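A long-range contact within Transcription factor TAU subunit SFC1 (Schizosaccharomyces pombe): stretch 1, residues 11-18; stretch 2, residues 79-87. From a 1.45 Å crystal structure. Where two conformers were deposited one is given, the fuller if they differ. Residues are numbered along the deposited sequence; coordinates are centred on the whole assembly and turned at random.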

# COMPACT_ATOMS: atom_id res chain seq x y z
N TRP A 11 20.41 -3.66 1.67
CA TRP A 11 20.57 -2.79 2.84
C TRP A 11 19.32 -1.91 3.08
O TRP A 11 19.39 -0.74 3.43
CB TRP A 11 21.84 -1.95 2.72
CG TRP A 11 23.05 -2.83 2.63
CD1 TRP A 11 23.88 -2.97 1.56
CD2 TRP A 11 23.52 -3.73 3.63
NE1 TRP A 11 24.86 -3.90 1.84
CE2 TRP A 11 24.66 -4.38 3.11
CE3 TRP A 11 23.10 -4.05 4.92
CZ2 TRP A 11 25.38 -5.32 3.84
CZ3 TRP A 11 23.81 -4.99 5.65
CH2 TRP A 11 24.94 -5.61 5.10
N ILE A 12 18.15 -2.52 2.89
CA ILE A 12 16.89 -1.90 3.27
C ILE A 12 16.72 -2.01 4.79
O ILE A 12 17.04 -3.05 5.40
CB ILE A 12 15.71 -2.57 2.54
CG1 ILE A 12 14.39 -1.83 2.80
CG2 ILE A 12 15.59 -4.04 2.95
CD1 ILE A 12 14.29 -0.52 2.10
N ILE A 13 16.33 -0.90 5.41
CA ILE A 13 15.97 -0.88 6.82
C ILE A 13 14.50 -1.17 6.96
O ILE A 13 13.69 -0.53 6.27
CB ILE A 13 16.27 0.50 7.44
CG1 ILE A 13 17.76 0.82 7.28
CG2 ILE A 13 15.84 0.54 8.91
CD1 ILE A 13 18.08 2.26 7.51
N THR A 14 14.17 -2.16 7.78
CA THR A 14 12.79 -2.55 8.01
C THR A 14 12.30 -2.07 9.37
O THR A 14 13.07 -1.92 10.31
CB THR A 14 12.58 -4.03 7.89
OG1 THR A 14 13.38 -4.69 8.89
CG2 THR A 14 12.94 -4.51 6.50
N THR A 15 10.99 -1.79 9.42
CA THR A 15 10.30 -1.33 10.63
C THR A 15 9.02 -2.12 10.89
O THR A 15 8.42 -2.70 10.00
CB THR A 15 9.89 0.18 10.55
OG1 THR A 15 9.20 0.43 9.34
CG2 THR A 15 11.10 1.08 10.64
N ASN A 16 8.62 -2.11 12.16
CA ASN A 16 7.25 -2.47 12.53
C ASN A 16 6.65 -1.36 13.38
O ASN A 16 7.31 -0.38 13.72
CB ASN A 16 7.22 -3.84 13.21
CG ASN A 16 7.97 -3.86 14.54
OD1 ASN A 16 7.73 -3.04 15.43
ND2 ASN A 16 8.84 -4.84 14.69
N MSE A 17 5.38 -1.54 13.75
CA MSE A 17 4.63 -0.49 14.42
C MSE A 17 5.15 -0.13 15.80
O MSE A 17 4.80 0.92 16.35
CB MSE A 17 3.16 -0.87 14.54
CG MSE A 17 2.44 -0.79 13.18
SE MSE A 17 2.16 1.05 12.56
CE MSE A 17 0.83 1.53 13.87
N GLY A 18 5.96 -1.01 16.37
CA GLY A 18 6.55 -0.75 17.67
C GLY A 18 7.81 0.09 17.68
O GLY A 18 8.31 0.45 18.76
N SER A 79 14.24 5.42 1.34
CA SER A 79 13.06 4.94 2.05
C SER A 79 13.39 3.75 2.93
O SER A 79 14.42 3.10 2.73
CB SER A 79 11.95 4.56 1.05
OG SER A 79 12.31 3.42 0.27
N TYR A 80 12.48 3.47 3.87
CA TYR A 80 12.53 2.27 4.71
C TYR A 80 11.25 1.46 4.46
O TYR A 80 10.29 1.98 3.88
CB TYR A 80 12.67 2.67 6.20
CG TYR A 80 11.52 3.47 6.77
CD1 TYR A 80 11.44 4.85 6.62
CD2 TYR A 80 10.49 2.84 7.43
CE1 TYR A 80 10.36 5.58 7.15
CE2 TYR A 80 9.41 3.54 7.94
CZ TYR A 80 9.35 4.90 7.82
OH TYR A 80 8.25 5.57 8.32
N LEU A 81 11.21 0.21 4.90
CA LEU A 81 10.16 -0.72 4.54
C LEU A 81 9.44 -1.27 5.76
O LEU A 81 10.08 -1.81 6.66
CB LEU A 81 10.78 -1.90 3.78
CG LEU A 81 9.88 -3.08 3.44
CD1 LEU A 81 8.75 -2.72 2.52
CD2 LEU A 81 10.72 -4.22 2.81
N TRP A 82 8.13 -1.14 5.80
CA TRP A 82 7.33 -1.76 6.87
C TRP A 82 7.16 -3.25 6.63
O TRP A 82 6.79 -3.65 5.52
CB TRP A 82 5.95 -1.13 6.93
CG TRP A 82 5.97 0.32 7.29
CD1 TRP A 82 6.03 1.37 6.43
CD2 TRP A 82 5.98 0.89 8.61
NE1 TRP A 82 6.04 2.55 7.11
CE2 TRP A 82 6.03 2.29 8.46
CE3 TRP A 82 5.96 0.36 9.90
CZ2 TRP A 82 6.07 3.16 9.55
CZ3 TRP A 82 5.98 1.21 10.98
CH2 TRP A 82 6.06 2.59 10.80
N THR A 83 7.41 -4.09 7.62
CA THR A 83 7.19 -5.53 7.36
C THR A 83 5.95 -6.09 8.00
O THR A 83 5.67 -7.27 7.85
CB THR A 83 8.39 -6.34 7.72
OG1 THR A 83 8.80 -5.96 9.02
CG2 THR A 83 9.51 -6.03 6.71
N SER A 84 5.17 -5.26 8.69
CA SER A 84 3.89 -5.66 9.25
C SER A 84 3.11 -4.39 9.58
O SER A 84 3.65 -3.29 9.49
CB SER A 84 4.11 -6.51 10.49
OG SER A 84 4.88 -5.79 11.42
N GLY A 85 1.86 -4.56 10.00
CA GLY A 85 1.03 -3.44 10.40
C GLY A 85 0.27 -2.82 9.23
O GLY A 85 0.28 -3.36 8.10
N PRO A 86 -0.38 -1.69 9.48
CA PRO A 86 -1.27 -1.08 8.48
C PRO A 86 -0.54 -0.51 7.28
O PRO A 86 -1.22 -0.19 6.28
CB PRO A 86 -2.00 0.02 9.27
CG PRO A 86 -1.10 0.34 10.41
CD PRO A 86 -0.40 -0.98 10.76
N PHE A 87 0.79 -0.36 7.37
CA PHE A 87 1.62 0.07 6.25
C PHE A 87 2.51 -1.06 5.72
O PHE A 87 3.47 -0.81 4.99
CB PHE A 87 2.41 1.33 6.58
CG PHE A 87 1.52 2.45 7.07
CD1 PHE A 87 0.84 3.26 6.16
CD2 PHE A 87 1.33 2.67 8.41
CE1 PHE A 87 -0.05 4.23 6.61
CE2 PHE A 87 0.44 3.67 8.84
CZ PHE A 87 -0.24 4.43 7.93
O HOH W 1 16.14 1.70 4.25
O HOH W 2 3.77 -3.84 13.01

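What holds the two backbones together? They run as neighbouring parallel strands, with T14 beside L81 and T15 beside W82, and three hydrogen bonds pass between main-chain atoms. L81 N donates to I13 O at 2.9 Å, T15 N donates to L81 O at 2.9 Å, and T83 N donates to T15 O, again at 2.9 Å. L81 therefore uses both its N and its O, reaching the residues before and after T14, while T15 answers in the same way by bonding to L81 and T83. This is the staggered pattern expected of parallel strands. T14 CA also lies 3.1 Å from L81 O, a CA-H...O contact that adds to the main-chain ladder. Just before the paired residues a water extends the link: it accepts from I13 N at 2.9 Å and donates to S79 O at 2.7 Å.

Why does T15 cover so much surface? Its side chain lies on the same face of the sheet as that of W82, and the indole spreads beneath it. T15 CB sits 4.3 Å from the centroid of the W82 six-membered ring, only 23° off the ring normal, so a C-H group meets the electron-rich face in a CH-pi contact. T15 OG1 is over that face too, 3.3 Å from W82 CE3, and it approaches the edge of the neighbouring tyrosine, 3.3 Å from Y80 CD2. The hydroxyl is thus wedged between two aromatic side chains and has no hydrogen-bond partner in the model.

How does M17 prolong the contact once the strand pairing has ended? This residue is selenomethionine, and its side chain, m at all three chi angles, brings the selenium to W82 and P86. M17 SE is 4.8 Å from the centroid of the W82 six-membered ring, 38° off the normal, an oblique approach of a polarisable atom to an aromatic system. The same atom packs 3.7 Å from P86 CD, an apolar contact with the proline ring. Between these two residues G85 lets the chain pass close by: a CB there would lie 2.7 Å from M17 CG, and its backbone angles by themselves call for glycine. A second water bridges the loops, accepting from M17 N at 2.9 Å and lying 2.8 Å from S84 OG.

What lies on the other face of the sheet? T14 and L81 direct their side chains there, and the methyls T14 CG2 and L81 CD2 are 4.3 Å apart. T14 CG2 comes closer to T83 CG2, at 3.8 Å, in a small meeting of methyl groups. L81 gains further apolar cover from I12, whose CG1 packs 3.7 Å from L81 CB; although the CA-to-CB bond of I12 points sideways, the end of its side chain comes nearer to the second stretch.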